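Local structure of kinesin-like protein KAR3 (Saccharomyces cerevisiae, 1F9V) at residues E19-S24 with S319-I325; A90-T94 with T328-F334; V146-R150 with N180-C184; S215-S219 with D244-S248. The protein probably works as a microtubule-based motor of the kinesin family, coupling the binding and hydrolysis of ATP in its motor domain to force along microtubules. The protein carries 2 engineered substitutions. One frame throughout, in Å; residues are numbered along the deposited sequence.

Contact 1 of 4, residues E19-S24 with S319-I325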
loop_
_atom_site.group_PDB
_atom_site.type_symbol
_atom_site.label_atom_id
_atom_site.label_comp_id
_atom_site.label_asym_id
_atom_site.label_seq_id
_atom_site.Cartn_x
_atom_site.Cartn_y
_atom_site.Cartn_z
ATOM N N GLU A 19 -25.788 -1.459 5.889
ATOM C CA GLU A 19 -25.160 -2.651 5.333
ATOM C C GLU A 19 -25.584 -3.871 6.142
ATOM O O GLU A 19 -26.137 -3.738 7.233
ATOM C CB GLU A 19 -23.632 -2.521 5.379
ATOM C CG GLU A 19 -23.037 -1.807 4.181
ATOM C CD GLU A 19 -21.560 -1.519 4.342
ATOM O OE1 GLU A 19 -21.043 -0.688 3.569
ATOM O OE2 GLU A 19 -20.916 -2.116 5.233
ATOM N N ASN A 20 -25.329 -5.059 5.604
ATOM C CA ASN A 20 -25.662 -6.291 6.305
ATOM C C ASN A 20 -24.916 -7.461 5.688
ATOM O O ASN A 20 -24.387 -7.357 4.582
ATOM C CB ASN A 20 -27.172 -6.549 6.263
ATOM C CG ASN A 20 -27.661 -6.947 4.887
ATOM O OD1 ASN A 20 -27.278 -7.993 4.353
ATOM N ND2 ASN A 20 -28.514 -6.113 4.302
ATOM N N SER A 21 -24.870 -8.572 6.413
ATOM C CA SER A 21 -24.193 -9.771 5.938
ATOM C C SER A 21 -25.205 -10.916 5.827
ATOM O O SER A 21 -24.885 -12.083 6.076
ATOM C CB SER A 21 -23.069 -10.147 6.906
ATOM O OG SER A 21 -22.350 -11.270 6.434
ATOM N N ASP A 22 -26.427 -10.564 5.440
ATOM C CA ASP A 22 -27.527 -11.520 5.304
ATOM C C ASP A 22 -27.317 -12.644 4.291
ATOM O O ASP A 22 -27.853 -13.741 4.463
ATOM C CB ASP A 22 -28.815 -10.790 4.911
ATOM C CG ASP A 22 -29.356 -9.905 6.013
ATOM O OD1 ASP A 22 -28.878 -9.988 7.166
ATOM O OD2 ASP A 22 -30.278 -9.120 5.712
ATOM N N THR A 23 -26.559 -12.375 3.231
ATOM C CA THR A 23 -26.365 -13.374 2.187
ATOM C C THR A 23 -24.942 -13.869 1.956
ATOM O O THR A 23 -24.632 -14.399 0.889
ATOM C CB THR A 23 -26.934 -12.859 0.851
ATOM O OG1 THR A 23 -26.390 -11.565 0.566
ATOM C CG2 THR A 23 -28.452 -12.738 0.935
ATOM N N SER A 24 -24.078 -13.705 2.949
ATOM C CA SER A 24 -22.705 -14.177 2.826
ATOM C C SER A 24 -22.080 -14.323 4.204
ATOM O O SER A 24 -22.612 -13.823 5.200
ATOM C CB SER A 24 -21.864 -13.218 1.969
ATOM O OG SER A 24 -21.866 -11.907 2.494
ATOM N N SER A 319 -14.686 -5.012 2.436
ATOM C CA SER A 319 -15.892 -4.705 3.185
ATOM C C SER A 319 -16.411 -6.035 3.739
ATOM O O SER A 319 -16.189 -7.091 3.145
ATOM C CB SER A 319 -16.937 -4.093 2.256
ATOM O OG SER A 319 -18.254 -4.365 2.715
ATOM N N PRO A 320 -17.088 -6.006 4.899
ATOM C CA PRO A 320 -17.619 -7.245 5.482
ATOM C C PRO A 320 -19.037 -7.553 4.984
ATOM O O PRO A 320 -19.587 -8.618 5.272
ATOM C CB PRO A 320 -17.630 -6.943 6.970
ATOM C CG PRO A 320 -17.978 -5.467 7.008
ATOM C CD PRO A 320 -17.368 -4.842 5.761
ATOM N N SER A 321 -19.615 -6.624 4.229
ATOM C CA SER A 321 -20.989 -6.753 3.758
ATOM C C SER A 321 -21.282 -7.548 2.493
ATOM O O SER A 321 -20.472 -7.613 1.572
ATOM C CB SER A 321 -21.590 -5.357 3.651
ATOM O OG SER A 321 -21.376 -4.663 4.874
ATOM N N SER A 322 -22.480 -8.139 2.470
ATOM C CA SER A 322 -22.949 -8.981 1.366
ATOM C C SER A 322 -23.055 -8.304 0.012
ATOM O O SER A 322 -22.786 -8.934 -1.010
ATOM C CB SER A 322 -24.313 -9.595 1.706
ATOM O OG SER A 322 -24.231 -10.386 2.872
ATOM N N SER A 323 -23.454 -7.037 -0.009
ATOM C CA SER A 323 -23.590 -6.331 -1.278
ATOM C C SER A 323 -22.255 -6.206 -2.003
ATOM O O SER A 323 -22.216 -5.991 -3.213
ATOM C CB SER A 323 -24.185 -4.937 -1.056
ATOM O OG SER A 323 -23.326 -4.129 -0.269
ATOM N N HIS A 324 -21.163 -6.358 -1.261
ATOM C CA HIS A 324 -19.826 -6.240 -1.837
ATOM C C HIS A 324 -19.087 -7.564 -1.943
ATOM O O HIS A 324 -17.909 -7.586 -2.307
ATOM C CB HIS A 324 -18.967 -5.301 -0.986
ATOM C CG HIS A 324 -19.607 -3.981 -0.698
ATOM N ND1 HIS A 324 -19.874 -3.550 0.583
ATOM C CD2 HIS A 324 -19.993 -2.979 -1.522
ATOM C CE1 HIS A 324 -20.397 -2.337 0.537
ATOM N NE2 HIS A 324 -20.480 -1.969 -0.728
ATOM N N ILE A 325 -19.762 -8.664 -1.633
ATOM C CA ILE A 325 -19.109 -9.969 -1.644
ATOM C C ILE A 325 -18.376 -10.372 -2.926
ATOM O O ILE A 325 -17.335 -11.030 -2.877
ATOM C CB ILE A 325 -20.110 -11.082 -1.253
ATOM C CG1 ILE A 325 -19.345 -12.319 -0.795
ATOM C CG2 ILE A 325 -21.041 -11.383 -2.408
ATOM C CD1 ILE A 325 -18.529 -12.087 0.456
HETATM O O HOH W 1 -24.744 -4.942 2.381
HETATM O O HOH W 2 -20.357 -11.215 4.618
#

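Contact 2 of 4, residues A90-T94 with T328-F334. With ADP (adenosine-5'-diphosphate), chain C.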
loop_
_atom_site.group_PDB
_atom_site.type_symbol
_atom_site.label_atom_id
_atom_site.label_comp_id
_atom_site.label_asym_id
_atom_site.label_seq_id
_atom_site.Cartn_x
_atom_site.Cartn_y
_atom_site.Cartn_z
ATOM N N ALA A 90 -2.126 0.001 -0.426
ATOM C CA ALA A 90 -3.480 -0.257 0.060
ATOM C C ALA A 90 -4.287 -0.550 -1.206
ATOM O O ALA A 90 -4.400 0.305 -2.089
ATOM C CB ALA A 90 -4.037 0.954 0.781
ATOM N N TYR A 91 -4.844 -1.760 -1.278
ATOM C CA TYR A 91 -5.600 -2.245 -2.434
ATOM C C TYR A 91 -7.015 -2.641 -2.035
ATOM O O TYR A 91 -7.220 -3.202 -0.958
ATOM C CB TYR A 91 -4.877 -3.471 -3.016
ATOM C CG TYR A 91 -5.542 -4.126 -4.205
ATOM C CD1 TYR A 91 -5.064 -3.911 -5.498
ATOM C CD2 TYR A 91 -6.654 -4.968 -4.044
ATOM C CE1 TYR A 91 -5.668 -4.509 -6.601
ATOM C CE2 TYR A 91 -7.270 -5.576 -5.151
ATOM C CZ TYR A 91 -6.770 -5.338 -6.423
ATOM O OH TYR A 91 -7.362 -5.912 -7.522
ATOM N N GLY A 92 -7.978 -2.377 -2.914
ATOM C CA GLY A 92 -9.354 -2.742 -2.624
ATOM C C GLY A 92 -10.349 -1.884 -3.372
ATOM O O GLY A 92 -9.992 -0.847 -3.931
ATOM N N GLN A 93 -11.611 -2.298 -3.381
ATOM C CA GLN A 93 -12.627 -1.533 -4.088
ATOM C C GLN A 93 -12.890 -0.213 -3.394
ATOM O O GLN A 93 -12.597 -0.053 -2.208
ATOM C CB GLN A 93 -13.936 -2.327 -4.162
ATOM C CG GLN A 93 -14.652 -2.459 -2.823
ATOM C CD GLN A 93 -16.008 -3.130 -2.944
ATOM O OE1 GLN A 93 -16.864 -2.694 -3.719
ATOM N NE2 GLN A 93 -16.211 -4.192 -2.180
ATOM N N THR A 94 -13.438 0.738 -4.137
ATOM C CA THR A 94 -13.780 2.031 -3.567
ATOM C C THR A 94 -14.798 1.742 -2.455
ATOM O O THR A 94 -15.758 0.997 -2.659
ATOM C CB THR A 94 -14.384 2.954 -4.647
ATOM O OG1 THR A 94 -13.370 3.259 -5.612
ATOM C CG2 THR A 94 -14.897 4.248 -4.044
ATOM N N THR A 328 -15.246 -8.384 -3.042
ATOM C CA THR A 328 -14.406 -8.843 -1.948
ATOM C C THR A 328 -13.663 -10.094 -2.402
ATOM O O THR A 328 -12.465 -10.238 -2.158
ATOM C CB THR A 328 -15.241 -9.169 -0.697
ATOM O OG1 THR A 328 -15.654 -7.949 -0.077
ATOM C CG2 THR A 328 -14.422 -9.978 0.301
ATOM N N LEU A 329 -14.368 -11.000 -3.072
ATOM C CA LEU A 329 -13.734 -12.213 -3.559
ATOM C C LEU A 329 -12.682 -11.858 -4.615
ATOM O O LEU A 329 -11.636 -12.501 -4.702
ATOM C CB LEU A 329 -14.792 -13.173 -4.122
ATOM C CG LEU A 329 -15.522 -13.954 -3.012
ATOM C CD1 LEU A 329 -16.693 -14.717 -3.611
ATOM C CD2 LEU A 329 -14.563 -14.908 -2.306
ATOM N N ASN A 330 -12.956 -10.827 -5.406
ATOM C CA ASN A 330 -12.001 -10.389 -6.423
ATOM C C ASN A 330 -10.729 -9.898 -5.724
ATOM O O ASN A 330 -9.618 -10.276 -6.097
ATOM C CB ASN A 330 -12.593 -9.255 -7.264
ATOM C CG ASN A 330 -13.567 -9.755 -8.325
ATOM O OD1 ASN A 330 -13.565 -10.934 -8.690
ATOM N ND2 ASN A 330 -14.401 -8.854 -8.824
ATOM N N SER A 331 -10.905 -9.070 -4.696
ATOM C CA SER A 331 -9.778 -8.523 -3.940
ATOM C C SER A 331 -8.947 -9.606 -3.255
ATOM O O SER A 331 -7.718 -9.527 -3.221
ATOM C CB SER A 331 -10.277 -7.526 -2.887
ATOM O OG SER A 331 -10.786 -6.349 -3.486
ATOM N N LEU A 332 -9.612 -10.618 -2.705
ATOM C CA LEU A 332 -8.904 -11.694 -2.027
ATOM C C LEU A 332 -8.148 -12.546 -3.035
ATOM O O LEU A 332 -7.092 -13.101 -2.724
ATOM C CB LEU A 332 -9.885 -12.556 -1.218
ATOM C CG LEU A 332 -10.454 -11.843 0.019
ATOM C CD1 LEU A 332 -11.588 -12.663 0.628
ATOM C CD2 LEU A 332 -9.343 -11.629 1.038
ATOM N N ARG A 333 -8.682 -12.648 -4.248
ATOM C CA ARG A 333 -7.992 -13.414 -5.274
ATOM C C ARG A 333 -6.738 -12.627 -5.697
ATOM O O ARG A 333 -5.689 -13.218 -5.967
ATOM C CB ARG A 333 -8.919 -13.669 -6.460
ATOM C CG ARG A 333 -9.607 -15.033 -6.391
ATOM C CD ARG A 333 -10.565 -15.250 -7.558
ATOM N NE ARG A 333 -11.877 -15.648 -7.069
ATOM C CZ ARG A 333 -12.990 -14.944 -7.243
ATOM N NH1 ARG A 333 -12.961 -13.795 -7.901
ATOM N NH2 ARG A 333 -14.127 -15.376 -6.728
ATOM N N PHE A 334 -6.842 -11.300 -5.740
ATOM C CA PHE A 334 -5.676 -10.483 -6.082
ATOM C C PHE A 334 -4.642 -10.655 -4.963
ATOM O O PHE A 334 -3.456 -10.874 -5.222
ATOM C CB PHE A 334 -6.058 -9.005 -6.206
ATOM C CG PHE A 334 -4.880 -8.092 -6.471
ATOM C CD1 PHE A 334 -4.165 -7.534 -5.419
ATOM C CD2 PHE A 334 -4.484 -7.803 -7.775
ATOM C CE1 PHE A 334 -3.068 -6.698 -5.660
ATOM C CE2 PHE A 334 -3.390 -6.969 -8.022
ATOM C CZ PHE A 334 -2.687 -6.420 -6.966
HETATM P PB ADP C . -11.724 3.720 0.123
HETATM O O1B ADP C . -11.259 2.317 -0.016
HETATM O O2B ADP C . -10.475 4.714 0.294
HETATM O O3B ADP C . -12.594 4.122 -1.011
HETATM P PA ADP C . -12.472 4.968 2.621
HETATM O O1A ADP C . -11.285 4.760 3.451
HETATM O O2A ADP C . -12.441 6.316 2.058
HETATM O O3A ADP C . -12.516 3.883 1.476
HETATM O "O5'" ADP C . -13.792 4.838 3.484
HETATM C "C5'" ADP C . -14.903 3.960 3.295
HETATM C "C4'" ADP C . -15.867 4.311 4.467
HETATM O "O4'" ADP C . -15.619 3.343 5.493
HETATM C "C3'" ADP C . -15.570 5.674 5.124
HETATM O "O3'" ADP C . -16.763 6.346 5.559
HETATM C "C2'" ADP C . -14.659 5.357 6.298
HETATM O "O2'" ADP C . -14.677 6.361 7.327
HETATM C "C1'" ADP C . -15.133 3.969 6.705
HETATM N N9 ADP C . -14.028 3.103 7.222
HETATM C C8 ADP C . -13.139 2.460 6.439
HETATM N N7 ADP C . -12.317 1.758 7.193
HETATM C C5 ADP C . -12.650 1.928 8.446
HETATM C C6 ADP C . -12.180 1.455 9.662
HETATM N N6 ADP C . -11.137 0.620 9.692
HETATM N N1 ADP C . -12.777 1.846 10.830
HETATM C C2 ADP C . -13.833 2.686 10.840
HETATM N N3 ADP C . -14.307 3.148 9.666
HETATM C C4 ADP C . -13.757 2.803 8.472
HETATM O O HOH W 3 -12.049 -4.805 -1.703
HETATM O O HOH W 4 -14.539 -5.394 -0.624
#

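Contact 3 of 4, residues V146-R150 with N180-C184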
loop_
_atom_site.group_PDB
_atom_site.type_symbol
_atom_site.label_atom_id
_atom_site.label_comp_id
_atom_site.label_asym_id
_atom_site.label_seq_id
_atom_site.Cartn_x
_atom_site.Cartn_y
_atom_site.Cartn_z
ATOM N N VAL A 146 1.050 13.648 -11.141
ATOM C CA VAL A 146 0.576 14.961 -10.735
ATOM C C VAL A 146 1.169 15.254 -9.359
ATOM O O VAL A 146 1.173 14.394 -8.484
ATOM C CB VAL A 146 -0.971 15.010 -10.631
ATOM C CG1 VAL A 146 -1.411 16.336 -10.037
ATOM C CG2 VAL A 146 -1.593 14.817 -12.000
ATOM N N ASP A 147 1.688 16.463 -9.186
ATOM C CA ASP A 147 2.284 16.877 -7.924
ATOM C C ASP A 147 1.172 17.473 -7.062
ATOM O O ASP A 147 0.638 18.537 -7.378
ATOM C CB ASP A 147 3.374 17.920 -8.197
ATOM C CG ASP A 147 4.025 18.445 -6.930
ATOM O OD1 ASP A 147 3.751 17.915 -5.832
ATOM O OD2 ASP A 147 4.824 19.403 -7.039
ATOM N N LEU A 148 0.820 16.778 -5.982
ATOM C CA LEU A 148 -0.252 17.232 -5.094
ATOM C C LEU A 148 0.168 18.388 -4.201
ATOM O O LEU A 148 -0.679 19.070 -3.620
ATOM C CB LEU A 148 -0.754 16.067 -4.226
ATOM C CG LEU A 148 -1.244 14.805 -4.947
ATOM C CD1 LEU A 148 -1.692 13.757 -3.930
ATOM C CD2 LEU A 148 -2.388 15.160 -5.877
ATOM N N LEU A 149 1.473 18.610 -4.091
ATOM C CA LEU A 149 1.992 19.690 -3.266
ATOM C C LEU A 149 2.381 20.905 -4.103
ATOM O O LEU A 149 3.026 21.823 -3.607
ATOM C CB LEU A 149 3.211 19.209 -2.476
ATOM C CG LEU A 149 3.033 17.937 -1.641
ATOM C CD1 LEU A 149 4.299 17.661 -0.857
ATOM C CD2 LEU A 149 1.849 18.096 -0.698
ATOM N N ARG A 150 1.985 20.912 -5.370
ATOM C CA ARG A 150 2.321 22.018 -6.258
ATOM C C ARG A 150 1.754 23.337 -5.749
ATOM O O ARG A 150 0.584 23.418 -5.374
ATOM C CB ARG A 150 1.813 21.733 -7.678
ATOM C CG ARG A 150 0.328 22.007 -7.896
ATOM C CD ARG A 150 0.099 23.453 -8.334
ATOM N NE ARG A 150 -1.264 23.702 -8.803
ATOM C CZ ARG A 150 -1.613 24.728 -9.577
ATOM N NH1 ARG A 150 -0.698 25.604 -9.978
ATOM N NH2 ARG A 150 -2.876 24.873 -9.960
ATOM N N ASN A 180 10.578 18.452 -11.422
ATOM C CA ASN A 180 9.561 19.453 -11.139
ATOM C C ASN A 180 8.474 19.027 -10.160
ATOM O O ASN A 180 7.328 19.451 -10.280
ATOM C CB ASN A 180 8.930 19.916 -12.450
ATOM C CG ASN A 180 9.962 20.463 -13.419
ATOM O OD1 ASN A 180 10.802 21.288 -13.046
ATOM N ND2 ASN A 180 9.914 19.997 -14.663
ATOM N N VAL A 181 8.843 18.190 -9.194
ATOM C CA VAL A 181 7.905 17.734 -8.180
ATOM C C VAL A 181 8.354 18.304 -6.850
ATOM O O VAL A 181 9.493 18.102 -6.432
ATOM C CB VAL A 181 7.871 16.200 -8.067
ATOM C CG1 VAL A 181 7.190 15.792 -6.754
ATOM C CG2 VAL A 181 7.134 15.611 -9.267
ATOM N N THR A 182 7.456 19.024 -6.193
ATOM C CA THR A 182 7.756 19.636 -4.910
ATOM C C THR A 182 8.200 18.633 -3.852
ATOM O O THR A 182 7.566 17.592 -3.661
ATOM C CB THR A 182 6.527 20.382 -4.365
ATOM O OG1 THR A 182 6.054 21.300 -5.351
ATOM C CG2 THR A 182 6.876 21.137 -3.097
ATOM N N SER A 183 9.305 18.936 -3.180
ATOM C CA SER A 183 9.779 18.088 -2.093
ATOM C C SER A 183 9.819 18.977 -0.858
ATOM O O SER A 183 10.197 20.149 -0.935
ATOM C CB SER A 183 11.163 17.512 -2.378
ATOM O OG SER A 183 11.509 16.559 -1.383
ATOM N N CYS A 184 9.421 18.423 0.280
ATOM C CA CYS A 184 9.373 19.184 1.518
ATOM C C CYS A 184 10.142 18.550 2.662
ATOM O O CYS A 184 10.140 17.330 2.836
ATOM C CB CYS A 184 7.917 19.371 1.952
ATOM S SG CYS A 184 6.874 20.152 0.712
HETATM O O HOH W 5 5.078 16.486 -3.983
HETATM O O HOH W 6 5.223 20.908 -9.198
#

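Contact 4 of 4, residues S215-S219 with D244-S248. Engineered in segment 215-219: A216 (natural residue Arg).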
loop_
_atom_site.group_PDB
_atom_site.type_symbol
_atom_site.label_atom_id
_atom_site.label_comp_id
_atom_site.label_asym_id
_atom_site.label_seq_id
_atom_site.Cartn_x
_atom_site.Cartn_y
_atom_site.Cartn_z
ATOM N N SER A 215 -10.402 8.336 -6.104
ATOM C CA SER A 215 -10.843 6.949 -6.177
ATOM C C SER A 215 -10.417 6.311 -7.502
ATOM O O SER A 215 -10.434 5.090 -7.647
ATOM C CB SER A 215 -12.357 6.868 -6.023
ATOM O OG SER A 215 -12.998 7.133 -7.255
ATOM N N ALA A 216 -10.022 7.146 -8.462
ATOM C CA ALA A 216 -9.593 6.664 -9.774
ATOM C C ALA A 216 -8.101 6.881 -10.023
ATOM O O ALA A 216 -7.623 6.736 -11.144
ATOM C CB ALA A 216 -10.401 7.345 -10.870
ATOM N N SER A 217 -7.362 7.216 -8.979
ATOM C CA SER A 217 -5.934 7.435 -9.141
ATOM C C SER A 217 -5.150 6.802 -8.012
ATOM O O SER A 217 -5.706 6.451 -6.969
ATOM C CB SER A 217 -5.629 8.935 -9.192
ATOM O OG SER A 217 -5.889 9.554 -7.949
ATOM N N HIS A 218 -3.852 6.636 -8.238
ATOM C CA HIS A 218 -2.970 6.091 -7.222
ATOM C C HIS A 218 -2.332 7.293 -6.541
ATOM O O HIS A 218 -1.748 8.145 -7.208
ATOM C CB HIS A 218 -1.852 5.255 -7.841
ATOM C CG HIS A 218 -2.328 4.170 -8.751
ATOM N ND1 HIS A 218 -3.413 3.370 -8.460
ATOM C CD2 HIS A 218 -1.838 3.727 -9.933
ATOM C CE1 HIS A 218 -3.569 2.482 -9.424
ATOM N NE2 HIS A 218 -2.627 2.677 -10.331
ATOM N N SER A 219 -2.453 7.380 -5.222
ATOM C CA SER A 219 -1.848 8.478 -4.485
ATOM C C SER A 219 -0.620 7.894 -3.797
ATOM O O SER A 219 -0.699 6.858 -3.133
ATOM C CB SER A 219 -2.847 9.046 -3.476
ATOM O OG SER A 219 -3.994 9.529 -4.155
ATOM N N ASP A 244 -1.941 4.618 -1.796
ATOM C CA ASP A 244 -3.387 4.462 -1.665
ATOM C C ASP A 244 -3.819 4.277 -3.126
ATOM O O ASP A 244 -4.025 5.245 -3.862
ATOM C CB ASP A 244 -3.971 5.739 -1.057
ATOM C CG ASP A 244 -5.472 5.685 -0.883
ATOM O OD1 ASP A 244 -6.103 4.686 -1.289
ATOM O OD2 ASP A 244 -6.017 6.664 -0.329
ATOM N N LEU A 245 -3.924 3.024 -3.550
ATOM C CA LEU A 245 -4.261 2.708 -4.933
ATOM C C LEU A 245 -5.651 3.106 -5.405
ATOM O O LEU A 245 -6.550 3.363 -4.609
ATOM C CB LEU A 245 -4.072 1.205 -5.180
ATOM C CG LEU A 245 -2.662 0.630 -5.012
ATOM C CD1 LEU A 245 -2.726 -0.895 -4.964
ATOM C CD2 LEU A 245 -1.776 1.083 -6.166
ATOM N N ALA A 246 -5.813 3.169 -6.721
ATOM C CA ALA A 246 -7.106 3.473 -7.311
ATOM C C ALA A 246 -8.032 2.290 -6.978
ATOM O O ALA A 246 -7.565 1.156 -6.839
ATOM C CB ALA A 246 -6.966 3.611 -8.829
ATOM N N GLY A 247 -9.332 2.551 -6.854
ATOM C CA GLY A 247 -10.274 1.480 -6.557
ATOM C C GLY A 247 -10.159 0.317 -7.531
ATOM O O GLY A 247 -10.078 0.516 -8.745
ATOM N N SER A 248 -10.183 -0.905 -7.008
ATOM C CA SER A 248 -10.043 -2.100 -7.835
ATOM C C SER A 248 -11.344 -2.690 -8.382
ATOM O O SER A 248 -11.308 -3.721 -9.054
ATOM C CB SER A 248 -9.330 -3.189 -7.036
ATOM O OG SER A 248 -10.080 -3.498 -5.866
HETATM O O HOH W 7 -11.457 3.216 -9.317
HETATM O O HOH W 8 -5.791 7.445 -4.308
#

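Contact 1 of 4, residues E19-S24 with S319-I325
The loop between strand 4-11 and strand 24-28 folds over the turn that leads from strand 311-318 into helix 325-338, and S322 is where E19-S24 closes on S319-I325. S322 N donates to N20 O at 3.0 Å, in the carbonyl plane and nearly straight (167°). The hydroxyl of the same serine, anti to its own carbonyl carbon (chi1 -60°), enters the type I turn S21-S24: S322 OG accepts from T23 N at 3.1 Å and lies 2.8 Å from S24 OG, a hydroxyl pair in which either may donate. T23 OG1 presses on S322 CB, and S24 CB rests on I325 CD1 at 3.8 Å. One water bridges S21 OG, S24 OG and P320 O. Just ahead of the turn, N20 OD1 accepts from D22 N in an Asx turn.

At the other end, E19 reaches in with an extended chain. S321 OG donates to E19 OE2 at 2.6 Å from above the carboxylate plane, while E19 OE1 lies in the plane of the H324 ring, at its CE1 edge (3.5 Å), the carboxylate and ring planes 82° apart. R12 forms a salt bridge with E19 OE1. S319 OG accepts from S321 N, an ST turn, and pairs with H324 ND1 at 2.8 Å. H324 is the N-cap of helix 325-338; the contact is the strand-to-helix turn of the kinesin motor domain, clasped by a loop.

Contact 2 of 4, residues A90-T94 with T328-F334
Two aromatic rings lie almost flat against each other where Y91, on strand 86-91 of the central sheet, meets F334 of helix 325-338: an offset stack with centroids 3.7 Å apart and planes only 5° from parallel. The approach is close, Y91 CZ coming within 3.3 Å of F334 CG. F334 CD1 and CE1 spread over the tyrosine face, and Y91 CE1 stands over the phenylalanine ring in return. Y91 OH comes to lie over the rim of the F334 ring, above CG and CD2 and near CB. Both side chains leave their backbones with CG anti to N (chi1 179° for Y91, 176° for F334), which turns each ring toward the other segment.

Beyond the stack the two segments are joined through water. One molecule accepts from Q93 N at 3.0 Å and pairs with S331 OG at 2.7 Å; a second accepts from Q93 NE2 at 2.6 Å and donates to T328 OG1 at 2.8 Å. S331 OG also lies at the edge of the Y91 ring, 4.0 Å from Y91 CE2. At the backbone angles of G92 a CB would collide with the carbonyl oxygen of Y91, so glycine suits the start of this probable P-loop, whose Q93 and T94 line the ADP pocket.

Strand 86-91 runs between strands 235-244 and 311-318 in the central sheet. Helix 325-338 packs S331 and T328 on strand 311-318, while L329 and L332 reach strands 38-44 and 51-56.

Contact 3 of 4, residues V146-R150 with N180-C184
Hydrogen bonds dominate where D147 meets T182, and one carboxylate oxygen takes most of them. D147 OD2 accepts from T182 N at 2.8 Å, nearly straight (171°) but from above the carboxylate plane, and from T182 OG1, also at 2.8 Å, on its syn lone pair. The aspartate has CG anti to the backbone N (chi1 178°), while T182 OG1 stands anti to its own carbonyl carbon (chi1 -54°); hydroxyl and amide of the one residue can then grip the same oxygen. The other oxygen serves its own segment: D147 OD1 accepts from L149 N at 3.0 Å, again from above the plane, forming an Asx turn within the type I turn D147-R150.

Water extends this polar network. One molecule donates to D147 OD2 at 2.7 Å and to N180 O at 2.8 Å, and another lies 2.7 Å from D147 OD1 and from T182 O. With an alanine in place of D147, T182 N and OG1 would probably lose their shared acceptor, and the amide of L149 the oxygen that holds its turn.

Apolar contacts are fewer: L149 CD1 touches C184 SG at 3.9 Å, and L149 CB packs against T182 CB. V181 CG1 makes a van der Waals contact with the D147 carboxylate.

Strand 144-147 pairs antiparallel with strand 130-141, which also receives strand 184-185, so both segments border the same long strand. L149 and C184 both pack on I195 of helix 192-199, L149 also on F137 of strand 130-141, and V181 on I138 of that strand.

Contact 4 of 4, residues S215-S219 with D244-S248
H218 sets its ring against L245 and A246, its CG anti to the carbonyl carbon (chi1 -54°). From CB the side chain passes to CG, 4.1 Å from L245 CD2. That methyl sits over the ring face, 4.0 Å from the centroid, as a CH-pi contact. ND1 then accepts from A246 N at 3.0 Å, with the donor 9° out of the ring plane, and CE1 lies against A246 CB at 3.6 Å. At the tip, NE2 bonds to S270 OG of helix 258-281. A leucine in place of H218 would probably leave A246 N without its acceptor and S270 without its ring partner.

Backbone bonds flank the ring. S219 and D244 form an antiparallel hydrogen-bonded pair, S219 N to D244 O at 3.0 Å and D244 N to S219 O at 2.9 Å, and G247 N donates to S215 O at 2.9 Å. A216 is an engineered alanine replacing arginine; its carbonyl carbon touches A246 CB. D244 OD2 bonds to T99 OG1, close to the bound magnesium ion. The D244-G247 sequence, Asp-Leu-Ala-Gly, matches the kinesin switch II motif, and S215-S219 corresponds to the end of switch I.

Overall arrangement
Contacts 2 and 4 meet directly around the nucleotide site: G92 O lies 3.1 Å from S248 N and A90 O 3.1 Å from L245 N, both probable hydrogen bonds, and the centres of the two contacts lie 12 Å apart. Contact 2 brings Q93 and T94 to the ADP held by the P-loop, while in contact 4 the nearest D244 side-chain atom is about 4 Å from the magnesium ion. Contact 1, centred 14 Å away, joins contact 2 through H324 CB, 3.2 Å from Q93 NE2. Contact 3 lies across the chain's centre from contacts 1 and 2, yet its nearest atoms are about 5 Å from contact 4. Contacts 2, 3 and 4 reach one sheet.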